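Local coordinates for protein predicted phosphatase, HAD family (Clostridium acetobutylicum, PDB 3MC1) that probably hydrolyses phosphate esters as a metal-dependent enzyme of the haloacid dehalogenase (HAD) superfamily, its natural substrate being unsettled, at residues 9-14 against 109-114; 105-110 against 130-135; 15-20 against 86-91. One frame throughout, in Å; residues are numbered along the deposited sequence.

Contact 1: 9-14 against 109-114; sequences FDLDGT and TSKPTV. With NA (sodium ion), chain C.
Asp12 and Lys111 meet in a salt bridge, Lys111 NZ sitting 2.7 Å from Asp12 OD2 and taking the syn lone pair, the one on the side of the second oxygen. The lysine chain starts out extended and bends near its end, where chi4 of 62° turns NZ onto the carboxylate; the two side chains cross at about a right angle. Leu11 packs against the same lysine, its CD2 3.7 Å from Lys111 CD. The sodium ion sits against the loop of 9-14, held by Asp10 OD2 at 2.1 Å and Asp12 O at 2.2 Å, with two waters and Asp167 completing its shell. Water links the segments too: one molecule accepts from Asp12 N and lies 2.8 Å from Thr109 OG1, and another bridges Asp10 OD1 and Ser110 N. Further out, Thr109 OG1, anti to its backbone N (chi1 178°), accepts from Lys111 N at 2.9 Å; this ST turn ties the hydroxyl to the corner of the chain at 110-111. Ser18 OG hydrogen-bonds Asp12 OD1, and a glycerol, probably from the crystallisation liquor, hydrogen-bonds Asp12 OD2. The loop fits the DxDx(T/V) signature of HAD phosphatases, where the first aspartate is generally the nucleophile, probably so here. It follows strand 6-9, between strands 104-109 and 162-166, while Lys111 packs on Phe77 of helix 63-81 and on Ser116 and Ile119 of helix 113-122.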
ATOM      1  N   PHE A   9      -7.219  -3.768   0.791  1.00 10.05           N
ATOM      2  CA  PHE A   9      -5.961  -3.676   1.526  1.00  9.90           C
ATOM      3  C   PHE A   9      -4.912  -2.954   0.695  1.00  9.57           C
ATOM      4  O   PHE A   9      -4.864  -3.117  -0.530  1.00  8.60           O
ATOM      5  CB  PHE A   9      -5.363  -5.068   1.786  1.00  9.81           C
ATOM      6  CG  PHE A   9      -6.162  -5.952   2.721  1.00 13.81           C
ATOM      7  CD1 PHE A   9      -5.848  -6.018   4.074  1.00 13.98           C
ATOM      8  CD2 PHE A   9      -7.168  -6.781   2.224  1.00 15.27           C
ATOM      9  CE1 PHE A   9      -6.523  -6.915   4.923  1.00 18.14           C
ATOM     10  CE2 PHE A   9      -7.845  -7.673   3.057  1.00 17.77           C
ATOM     11  CZ  PHE A   9      -7.521  -7.743   4.408  1.00 17.31           C
ATOM     12  N   ASP A  10      -4.066  -2.171   1.352  1.00 10.63           N
ATOM     13  CA  ASP A  10      -2.957  -1.565   0.627  1.00  9.70           C
ATOM     14  C   ASP A  10      -1.942  -2.709   0.664  1.00 10.77           C
ATOM     15  O   ASP A  10      -2.178  -3.718   1.341  1.00  9.46           O
ATOM     16  CB  ASP A  10      -2.403  -0.337   1.345  1.00 13.91           C
ATOM     17  CG  ASP A  10      -1.265   0.312   0.571  1.00 17.09           C
ATOM     18  OD1 ASP A  10      -1.335   0.341  -0.683  1.00 16.52           O
ATOM     19  OD2 ASP A  10      -0.303   0.789   1.209  1.00 23.14           O
ATOM     20  N   LEU A  11      -0.828  -2.580  -0.052  1.00 11.72           N
ATOM     21  CA  LEU A  11       0.169  -3.645  -0.089  1.00 11.59           C
ATOM     22  C   LEU A  11       1.348  -3.424   0.860  1.00 13.06           C
ATOM     23  O   LEU A  11       1.463  -4.100   1.879  1.00 11.64           O
ATOM     24  CB  LEU A  11       0.677  -3.830  -1.533  1.00  9.59           C
ATOM     25  CG  LEU A  11       1.745  -4.893  -1.825  1.00  9.96           C
ATOM     26  CD1 LEU A  11       1.428  -6.233  -1.158  1.00  9.36           C
ATOM     27  CD2 LEU A  11       1.827  -5.089  -3.337  1.00  9.37           C
ATOM     28  N   ASP A  12       2.225  -2.486   0.509  1.00 12.26           N
ATOM     29  CA  ASP A  12       3.395  -2.163   1.323  1.00 12.75           C
ATOM     30  C   ASP A  12       2.981  -1.621   2.690  1.00 13.22           C
ATOM     31  O   ASP A  12       2.175  -0.706   2.773  1.00 13.33           O
ATOM     32  CB  ASP A  12       4.268  -1.108   0.620  1.00 11.57           C
ATOM     33  CG  ASP A  12       4.793  -1.576  -0.729  1.00 12.54           C
ATOM     34  OD1 ASP A  12       5.301  -2.717  -0.817  1.00 13.94           O
ATOM     35  OD2 ASP A  12       4.701  -0.798  -1.703  1.00 12.34           O
ATOM     36  N   GLY A  13       3.543  -2.184   3.755  1.00 12.49           N
ATOM     37  CA  GLY A  13       3.223  -1.714   5.093  1.00 12.71           C
ATOM     38  C   GLY A  13       1.936  -2.252   5.702  1.00 13.69           C
ATOM     39  O   GLY A  13       1.611  -1.946   6.852  1.00 14.20           O
ATOM     40  N   THR A  14       1.190  -3.038   4.936  1.00 12.72           N
ATOM     41  CA  THR A  14      -0.055  -3.611   5.428  1.00 13.24           C
ATOM     42  C   THR A  14       0.001  -5.122   5.273  1.00 12.83           C
ATOM     43  O   THR A  14      -0.259  -5.868   6.225  1.00 13.99           O
ATOM     44  CB  THR A  14      -1.270  -3.064   4.656  1.00 10.82           C
ATOM     45  OG1 THR A  14      -1.405  -1.663   4.913  1.00 11.60           O
ATOM     46  CG2 THR A  14      -2.540  -3.773   5.100  1.00 12.40           C
ATOM     47  N   THR A 109      -3.727  -0.428  -4.220  1.00 12.32           N
ATOM     48  CA  THR A 109      -2.445   0.176  -3.882  1.00 11.96           C
ATOM     49  C   THR A 109      -1.906   1.181  -4.899  1.00 12.79           C
ATOM     50  O   THR A 109      -2.251   1.129  -6.079  1.00 10.42           O
ATOM     51  CB  THR A 109      -1.389  -0.948  -3.691  1.00 12.71           C
ATOM     52  OG1 THR A 109      -0.113  -0.378  -3.393  1.00 12.11           O
ATOM     53  CG2 THR A 109      -1.272  -1.799  -4.958  1.00 10.26           C
ATOM     54  N   SER A 110      -1.068   2.106  -4.429  1.00 11.93           N
ATOM     55  CA  SER A 110      -0.444   3.080  -5.322  1.00 11.40           C
ATOM     56  C   SER A 110       0.749   2.390  -5.997  1.00 13.25           C
ATOM     57  O   SER A 110       1.332   2.915  -6.948  1.00 13.84           O
ATOM     58  CB  SER A 110       0.049   4.320  -4.554  1.00 10.22           C
ATOM     59  OG  SER A 110      -1.022   5.169  -4.170  1.00 13.36           O
ATOM     60  N   LYS A 111       1.131   1.218  -5.499  1.00 12.87           N
ATOM     61  CA  LYS A 111       2.241   0.511  -6.114  1.00 13.48           C
ATOM     62  C   LYS A 111       1.793   0.041  -7.502  1.00 13.30           C
ATOM     63  O   LYS A 111       0.633  -0.312  -7.694  1.00 14.33           O
ATOM     64  CB  LYS A 111       2.640  -0.690  -5.252  1.00 12.48           C
ATOM     65  CG  LYS A 111       3.871  -1.425  -5.757  1.00 14.03           C
ATOM     66  CD  LYS A 111       4.141  -2.651  -4.923  1.00 10.69           C
ATOM     67  CE  LYS A 111       5.629  -2.804  -4.643  1.00 16.31           C
ATOM     68  NZ  LYS A 111       6.138  -1.647  -3.855  1.00 12.77           N
ATOM     69  N   PRO A 112       2.702   0.049  -8.495  1.00 15.53           N
ATOM     70  CA  PRO A 112       2.275  -0.406  -9.823  1.00 14.71           C
ATOM     71  C   PRO A 112       1.662  -1.809  -9.763  1.00 14.52           C
ATOM     72  O   PRO A 112       2.171  -2.678  -9.060  1.00 15.02           O
ATOM     73  CB  PRO A 112       3.571  -0.379 -10.625  1.00 13.23           C
ATOM     74  CG  PRO A 112       4.306   0.778 -10.026  1.00 14.61           C
ATOM     75  CD  PRO A 112       4.088   0.558  -8.538  1.00 13.30           C
ATOM     76  N   THR A 113       0.577  -2.018 -10.508  1.00 14.35           N
ATOM     77  CA  THR A 113      -0.109  -3.308 -10.557  1.00 15.74           C
ATOM     78  C   THR A 113       0.813  -4.450 -10.989  1.00 16.81           C
ATOM     79  O   THR A 113       0.742  -5.557 -10.457  1.00 15.65           O
ATOM     80  CB  THR A 113      -1.286  -3.284 -11.557  1.00 15.71           C
ATOM     81  OG1 THR A 113      -2.105  -2.138 -11.310  1.00 23.47           O
ATOM     82  CG2 THR A 113      -2.127  -4.535 -11.421  1.00 18.75           C
ATOM     83  N   VAL A 114       1.677  -4.182 -11.959  1.00 16.80           N
ATOM     84  CA  VAL A 114       2.573  -5.213 -12.460  1.00 16.14           C
ATOM     85  C   VAL A 114       3.490  -5.753 -11.371  1.00 14.00           C
ATOM     86  O   VAL A 114       3.697  -6.964 -11.278  1.00 14.19           O
ATOM     87  CB  VAL A 114       3.408  -4.688 -13.658  1.00 16.68           C
ATOM     88  CG1 VAL A 114       4.177  -3.447 -13.260  1.00 15.81           C
ATOM     89  CG2 VAL A 114       4.345  -5.785 -14.153  1.00 18.33           C
TER
HETATM   90 NA    NA C 301       1.069   1.250   2.746  1.00 22.25          NA
HETATM   91  O   HOH W   1      -0.230   2.488  -1.579  1.00 14.28           O
HETATM   92  O   HOH W   2       1.494  -0.326  -1.114  1.00 16.24           O
HETATM   93  O   HOH W   3       3.192   1.900   3.587  1.00 19.11           O
HETATM   94  O   HOH W   4       0.258   3.244   2.241  1.00 20.11           O

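Contact 2: 105-110 against 130-135; sequences LVVATS and DAIVGS
Val107 and Ile132 share one face of a parallel strand pair, while Val106, Ala108, Ala131 and Val133 lie on the other. Helix 113-122 covers the first face, through Leu120 and Ser116, and helix 144-155 the second; strand 131-135 is the outermost on its side of the sheet and strand 6-9 flanks 104-109 on the far side. Side-chain contact is light: Val107 CB approaches Ile132 CG2 at 4.2 Å, and Val106 CG1 reaches Val133 CG2 at 4.4 Å. The peptides do the joining. Val107 N donates to Ala131 O, Val133 N to Val107 O at 2.8 Å and Thr109 N to Val133 O, with Asp130 N to Leu105 O leading in. Past the ladder, Gly134 CA comes 3.2 Å from Thr109 O as a CA-H...O contact. At Ser135 a side chain joins in: with chi1 of 60° its OG stands between its own backbone N and carbonyl carbon, and it donates to Ser110 O at 2.7 Å from well above the carbonyl plane. Backbone bonds set the register of the two strands, which helix 113-122 joins in a beta-alpha-beta crossover, and a serine hydroxyl continues the grip where the chain turns its corner, although Ala131 N is buried without a partner.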
ATOM      1  N   LEU A 105     -11.821 -10.252  -0.939  1.00 17.72           N
ATOM      2  CA  LEU A 105     -10.634  -9.443  -0.659  1.00 15.18           C
ATOM      3  C   LEU A 105     -10.060  -8.794  -1.909  1.00 14.19           C
ATOM      4  O   LEU A 105      -9.977  -9.430  -2.956  1.00 13.05           O
ATOM      5  CB  LEU A 105      -9.564 -10.310   0.031  1.00 14.31           C
ATOM      6  CG  LEU A 105     -10.056 -11.200   1.190  1.00 13.24           C
ATOM      7  CD1 LEU A 105      -8.891 -11.991   1.807  1.00  9.96           C
ATOM      8  CD2 LEU A 105     -10.717 -10.340   2.250  1.00 13.64           C
ATOM      9  N   VAL A 106      -9.655  -7.528  -1.782  1.00 12.52           N
ATOM     10  CA  VAL A 106      -9.109  -6.775  -2.909  1.00 11.59           C
ATOM     11  C   VAL A 106      -7.875  -5.976  -2.494  1.00 11.63           C
ATOM     12  O   VAL A 106      -7.799  -5.478  -1.377  1.00  8.22           O
ATOM     13  CB  VAL A 106     -10.171  -5.762  -3.462  1.00 12.50           C
ATOM     14  CG1 VAL A 106      -9.606  -4.981  -4.651  1.00 13.65           C
ATOM     15  CG2 VAL A 106     -11.445  -6.507  -3.891  1.00 14.54           C
ATOM     16  N   VAL A 107      -6.894  -5.872  -3.386  1.00 12.70           N
ATOM     17  CA  VAL A 107      -5.726  -5.061  -3.076  1.00 12.61           C
ATOM     18  C   VAL A 107      -5.923  -3.755  -3.844  1.00 13.68           C
ATOM     19  O   VAL A 107      -6.201  -3.762  -5.041  1.00 13.78           O
ATOM     20  CB  VAL A 107      -4.392  -5.706  -3.537  1.00 13.01           C
ATOM     21  CG1 VAL A 107      -3.252  -4.683  -3.393  1.00 12.86           C
ATOM     22  CG2 VAL A 107      -4.082  -6.938  -2.700  1.00 14.72           C
ATOM     23  N   ALA A 108      -5.800  -2.641  -3.137  1.00 13.87           N
ATOM     24  CA  ALA A 108      -5.934  -1.320  -3.735  1.00 14.41           C
ATOM     25  C   ALA A 108      -4.664  -0.603  -3.292  1.00 13.31           C
ATOM     26  O   ALA A 108      -4.537  -0.216  -2.131  1.00 13.28           O
ATOM     27  CB  ALA A 108      -7.170  -0.614  -3.190  1.00 12.81           C
ATOM     28  N   THR A 109      -3.727  -0.428  -4.220  1.00 12.32           N
ATOM     29  CA  THR A 109      -2.445   0.176  -3.882  1.00 11.96           C
ATOM     30  C   THR A 109      -1.906   1.181  -4.899  1.00 12.79           C
ATOM     31  O   THR A 109      -2.251   1.129  -6.079  1.00 10.42           O
ATOM     32  CB  THR A 109      -1.389  -0.948  -3.691  1.00 12.71           C
ATOM     33  OG1 THR A 109      -0.113  -0.378  -3.393  1.00 12.11           O
ATOM     34  CG2 THR A 109      -1.272  -1.799  -4.958  1.00 10.26           C
ATOM     35  N   SER A 110      -1.068   2.106  -4.429  1.00 11.93           N
ATOM     36  CA  SER A 110      -0.444   3.080  -5.322  1.00 11.40           C
ATOM     37  C   SER A 110       0.749   2.390  -5.997  1.00 13.25           C
ATOM     38  O   SER A 110       1.332   2.915  -6.948  1.00 13.84           O
ATOM     39  CB  SER A 110       0.049   4.320  -4.554  1.00 10.22           C
ATOM     40  OG  SER A 110      -1.022   5.169  -4.170  1.00 13.36           O
ATOM     41  N   ASP A 130      -9.676 -11.223  -4.962  1.00 16.02           N
ATOM     42  CA  ASP A 130     -10.604 -11.155  -6.082  1.00 16.05           C
ATOM     43  C   ASP A 130      -9.981 -10.284  -7.170  1.00 16.71           C
ATOM     44  O   ASP A 130     -10.264 -10.450  -8.354  1.00 15.91           O
ATOM     45  CB  ASP A 130     -11.918 -10.522  -5.634  1.00 19.54           C
ATOM     46  CG  ASP A 130     -12.874 -11.526  -5.026  1.00 20.77           C
ATOM     47  OD1 ASP A 130     -12.408 -12.539  -4.464  1.00 21.39           O
ATOM     48  OD2 ASP A 130     -14.090 -11.286  -5.098  1.00 21.80           O
ATOM     49  N   ALA A 131      -9.149  -9.335  -6.759  1.00 15.70           N
ATOM     50  CA  ALA A 131      -8.483  -8.460  -7.714  1.00 14.77           C
ATOM     51  C   ALA A 131      -7.310  -7.769  -7.034  1.00 14.61           C
ATOM     52  O   ALA A 131      -7.300  -7.596  -5.818  1.00 12.92           O
ATOM     53  CB  ALA A 131      -9.465  -7.420  -8.258  1.00 14.60           C
ATOM     54  N   ILE A 132      -6.311  -7.398  -7.827  1.00 15.31           N
ATOM     55  CA  ILE A 132      -5.133  -6.703  -7.322  1.00 14.60           C
ATOM     56  C   ILE A 132      -5.060  -5.472  -8.203  1.00 15.03           C
ATOM     57  O   ILE A 132      -4.639  -5.542  -9.353  1.00 18.37           O
ATOM     58  CB  ILE A 132      -3.863  -7.582  -7.469  1.00 14.61           C
ATOM     59  CG1 ILE A 132      -3.972  -8.781  -6.522  1.00 13.43           C
ATOM     60  CG2 ILE A 132      -2.612  -6.765  -7.156  1.00 13.08           C
ATOM     61  CD1 ILE A 132      -2.938  -9.866  -6.756  1.00 11.98           C
ATOM     62  N   VAL A 133      -5.498  -4.343  -7.661  1.00 14.33           N
ATOM     63  CA  VAL A 133      -5.544  -3.103  -8.412  1.00 14.13           C
ATOM     64  C   VAL A 133      -4.474  -2.117  -7.966  1.00 14.36           C
ATOM     65  O   VAL A 133      -4.529  -1.572  -6.864  1.00 12.51           O
ATOM     66  CB  VAL A 133      -6.935  -2.446  -8.270  1.00 12.56           C
ATOM     67  CG1 VAL A 133      -7.084  -1.311  -9.274  1.00 12.26           C
ATOM     68  CG2 VAL A 133      -8.029  -3.512  -8.475  1.00 13.47           C
ATOM     69  N   GLY A 134      -3.502  -1.895  -8.840  1.00 13.90           N
ATOM     70  CA  GLY A 134      -2.429  -0.974  -8.528  1.00 13.74           C
ATOM     71  C   GLY A 134      -2.401   0.177  -9.502  1.00 14.61           C
ATOM     72  O   GLY A 134      -3.339   0.386 -10.275  1.00 15.46           O
ATOM     73  N   SER A 135      -1.321   0.947  -9.455  1.00 13.60           N
ATOM     74  CA  SER A 135      -1.175   2.082 -10.346  1.00 12.87           C
ATOM     75  C   SER A 135      -0.649   1.587 -11.693  1.00 12.58           C
ATOM     76  O   SER A 135      -0.229   0.432 -11.831  1.00 14.50           O
ATOM     77  CB  SER A 135      -0.186   3.096  -9.754  1.00 10.49           C
ATOM     78  OG  SER A 135       1.094   2.513  -9.560  1.00 13.26           O
TER
HETATM   79  O   HOH W   5     -11.330 -12.739  -2.289  1.00 17.64           O

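Contact 3: 15-20 against 86-91; sequences LTDSAE and KVYDGI
Thr16 and Val87 form a single backbone bridge, their CA atoms 4.2 Å apart, where the loop following the HAD signature meets the segment leading into helix 91-101. Helices 19-31, 51-59 and 63-81 lie between the two segments in sequence, an arrangement consistent with a helical cap inserted into a HAD core, the two segments being its paired linkers.

Backbone hydrogen bonds flank the bridge. Tyr88 N donates to Leu15 O at 3.1 Å, nearly straight at 167°, and Asp17 N to Lys86 O at 2.7 Å; a weak return bond runs from Lys86 N to Asp17 O. A type II turn from Tyr88 to Ile91, with Gly90 at its third position, then swings the chain into the helix.

The aromatic contact belongs to Tyr88. Asp17 CB makes a CH-pi contact over one face, 4.0 Å from the ring centroid, and Asp17 N lies above the same face, displaced toward the rim. Chi1 of -178° places Asp17 CG anti to the backbone N. The carboxylate plane lies 3° from the ring plane. Tyr187 packs edge-to-face with this tyrosine.

Charge plays a part at long range: Asp17 and Lys86 lie side by side, pointing the same way, their salt bridge long, Asp17 OD2 to Lys86 NZ 3.9 Å.

Apolar contact comes from Leu15 and Ile91, crossing at about a right angle with Leu15 CD2 3.8 Å from Ile91 CG2. Beside them, the methyl Val87 CG1 rests 3.6 Å from the carbonyl oxygen Leu15 O.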
ATOM      1  N   LEU A  15       0.341  -5.579   4.071  1.00 11.91           N
ATOM      2  CA  LEU A  15       0.440  -7.009   3.824  1.00 12.54           C
ATOM      3  C   LEU A  15       1.896  -7.463   3.870  1.00 11.88           C
ATOM      4  O   LEU A  15       2.210  -8.546   4.377  1.00 11.03           O
ATOM      5  CB  LEU A  15      -0.175  -7.358   2.467  1.00 11.50           C
ATOM      6  CG  LEU A  15      -1.678  -7.116   2.297  1.00 12.15           C
ATOM      7  CD1 LEU A  15      -2.092  -7.419   0.865  1.00  9.21           C
ATOM      8  CD2 LEU A  15      -2.453  -7.994   3.285  1.00 11.34           C
ATOM      9  N   THR A  16       2.791  -6.620   3.367  1.00 11.90           N
ATOM     10  CA  THR A  16       4.211  -6.965   3.324  1.00 13.84           C
ATOM     11  C   THR A  16       5.123  -5.904   3.941  1.00 12.98           C
ATOM     12  O   THR A  16       4.872  -4.709   3.820  1.00 11.88           O
ATOM     13  CB  THR A  16       4.674  -7.170   1.854  1.00 14.41           C
ATOM     14  OG1 THR A  16       4.414  -5.974   1.105  1.00 14.27           O
ATOM     15  CG2 THR A  16       3.913  -8.306   1.209  1.00 13.54           C
ATOM     16  N   ASP A  17       6.172  -6.365   4.617  1.00 14.06           N
ATOM     17  CA  ASP A  17       7.184  -5.491   5.212  1.00 15.67           C
ATOM     18  C   ASP A  17       8.199  -5.375   4.078  1.00 15.82           C
ATOM     19  O   ASP A  17       9.137  -6.173   3.984  1.00 16.03           O
ATOM     20  CB  ASP A  17       7.835  -6.167   6.422  1.00 17.61           C
ATOM     21  CG  ASP A  17       8.857  -5.283   7.108  1.00 20.47           C
ATOM     22  OD1 ASP A  17       9.139  -4.169   6.601  1.00 20.91           O
ATOM     23  OD2 ASP A  17       9.379  -5.707   8.159  1.00 23.58           O
ATOM     24  N   SER A  18       7.995  -4.392   3.211  1.00 15.58           N
ATOM     25  CA  SER A  18       8.846  -4.202   2.038  1.00 15.70           C
ATOM     26  C   SER A  18       9.903  -3.110   2.108  1.00 16.22           C
ATOM     27  O   SER A  18      10.527  -2.787   1.097  1.00 12.83           O
ATOM     28  CB  SER A  18       7.949  -3.936   0.830  1.00 17.26           C
ATOM     29  OG  SER A  18       6.862  -3.097   1.194  1.00 17.08           O
ATOM     30  N   ALA A  19      10.107  -2.551   3.293  1.00 15.80           N
ATOM     31  CA  ALA A  19      11.057  -1.464   3.483  1.00 18.38           C
ATOM     32  C   ALA A  19      12.460  -1.682   2.906  1.00 17.68           C
ATOM     33  O   ALA A  19      13.007  -0.787   2.261  1.00 18.74           O
ATOM     34  CB  ALA A  19      11.156  -1.133   4.961  1.00 18.66           C
ATOM     35  N   GLU A  20      13.043  -2.854   3.136  1.00 18.64           N
ATOM     36  CA  GLU A  20      14.393  -3.117   2.643  1.00 18.96           C
ATOM     37  C   GLU A  20      14.539  -2.871   1.146  1.00 17.49           C
ATOM     38  O   GLU A  20      15.378  -2.074   0.723  1.00 17.84           O
ATOM     39  CB  GLU A  20      14.833  -4.551   2.959  1.00 20.94           C
ATOM     40  CG  GLU A  20      16.044  -4.984   2.129  1.00 22.68           C
ATOM     41  CD  GLU A  20      16.570  -6.352   2.491  1.00 24.59           C
ATOM     42  OE1 GLU A  20      15.755  -7.236   2.832  1.00 25.91           O
ATOM     43  OE2 GLU A  20      17.806  -6.542   2.417  1.00 25.37           O
ATOM     44  N   LYS A  86       9.092  -9.197   2.701  1.00 21.10           N
ATOM     45  CA  LYS A  86       8.632 -10.219   3.643  1.00 22.43           C
ATOM     46  C   LYS A  86       7.153  -9.988   3.894  1.00 21.46           C
ATOM     47  O   LYS A  86       6.685  -8.857   3.836  1.00 21.44           O
ATOM     48  CB  LYS A  86       9.364 -10.105   4.989  1.00 26.04           C
ATOM     49  CG  LYS A  86      10.852 -10.399   4.953  1.00 31.90           C
ATOM     50  CD  LYS A  86      11.525 -10.108   6.305  1.00 36.14           C
ATOM     51  CE  LYS A  86      11.412  -8.633   6.687  1.00 40.22           C
ATOM     52  NZ  LYS A  86      12.222  -8.292   7.896  1.00 40.69           N
ATOM     53  N   VAL A  87       6.416 -11.059   4.165  1.00 21.27           N
ATOM     54  CA  VAL A  87       4.992 -10.940   4.474  1.00 20.10           C
ATOM     55  C   VAL A  87       4.916 -10.788   5.991  1.00 19.39           C
ATOM     56  O   VAL A  87       5.634 -11.484   6.712  1.00 19.94           O
ATOM     57  CB  VAL A  87       4.219 -12.206   4.046  1.00 19.38           C
ATOM     58  CG1 VAL A  87       2.780 -12.135   4.533  1.00 20.45           C
ATOM     59  CG2 VAL A  87       4.247 -12.333   2.533  1.00 19.90           C
ATOM     60  N   TYR A  88       4.084  -9.870   6.484  1.00 16.78           N
ATOM     61  CA  TYR A  88       3.967  -9.679   7.927  1.00 16.71           C
ATOM     62  C   TYR A  88       3.410 -10.949   8.556  1.00 17.58           C
ATOM     63  O   TYR A  88       2.543 -11.603   7.972  1.00 16.84           O
ATOM     64  CB  TYR A  88       3.034  -8.504   8.259  1.00 15.37           C
ATOM     65  CG  TYR A  88       3.629  -7.126   8.049  1.00 14.95           C
ATOM     66  CD1 TYR A  88       4.602  -6.618   8.912  1.00 13.43           C
ATOM     67  CD2 TYR A  88       3.209  -6.323   6.987  1.00 11.93           C
ATOM     68  CE1 TYR A  88       5.140  -5.341   8.719  1.00 15.63           C
ATOM     69  CE2 TYR A  88       3.737  -5.055   6.789  1.00 13.15           C
ATOM     70  CZ  TYR A  88       4.701  -4.569   7.650  1.00 13.58           C
ATOM     71  OH  TYR A  88       5.241  -3.322   7.414  1.00 14.54           O
ATOM     72  N   ASP A  89       3.918 -11.302   9.737  1.00 18.89           N
ATOM     73  CA  ASP A  89       3.438 -12.494  10.428  1.00 21.29           C
ATOM     74  C   ASP A  89       1.928 -12.388  10.662  1.00 19.86           C
ATOM     75  O   ASP A  89       1.406 -11.318  11.000  1.00 19.86           O
ATOM     76  CB  ASP A  89       4.135 -12.664  11.784  1.00 24.10           C
ATOM     77  CG  ASP A  89       5.622 -12.925  11.653  1.00 29.40           C
ATOM     78  OD1 ASP A  89       6.013 -13.725  10.773  1.00 32.25           O
ATOM     79  OD2 ASP A  89       6.399 -12.341  12.440  1.00 32.13           O
ATOM     80  N   GLY A  90       1.235 -13.504  10.474  1.00 18.83           N
ATOM     81  CA  GLY A  90      -0.198 -13.531  10.691  1.00 17.50           C
ATOM     82  C   GLY A  90      -1.046 -13.129   9.503  1.00 16.49           C
ATOM     83  O   GLY A  90      -2.228 -13.454   9.462  1.00 16.85           O
ATOM     84  N   ILE A  91      -0.454 -12.450   8.522  1.00 15.82           N
ATOM     85  CA  ILE A  91      -1.221 -12.005   7.363  1.00 14.06           C
ATOM     86  C   ILE A  91      -1.893 -13.110   6.554  1.00 13.97           C
ATOM     87  O   ILE A  91      -3.081 -13.020   6.269  1.00 15.84           O
ATOM     88  CB  ILE A  91      -0.369 -11.130   6.401  1.00 14.70           C
ATOM     89  CG1 ILE A  91      -0.205  -9.721   6.985  1.00 14.03           C
ATOM     90  CG2 ILE A  91      -1.041 -11.063   5.026  1.00 12.63           C
ATOM     91  CD1 ILE A  91      -1.513  -8.966   7.178  1.00  9.69           C
TER

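From the N terminus, strand 6-9 delivers the chain to the metal loop of contact 1, which runs on at once into 15-20, the first half of contact 3. After the helical excursion of 19-81, contact 3 closes its loop at 86-91. Helix 91-101 and strand 104-109 follow, and contact 1 closes at 109-114, so the whole loop of contact 3 lies within that of contact 1. Contact 2 opens on 105-110, sharing Thr109 and Ser110 with contact 1, and closes at 130-135 after helix 113-122, thus overlapping contact 1's end. Backbone hydrogen bonds of Phe9 to Val106 and Ala108, and the hydrogen bond of Ser18 OG to Asp12 OD1, join sheet, metal loop and the probable cap linkers.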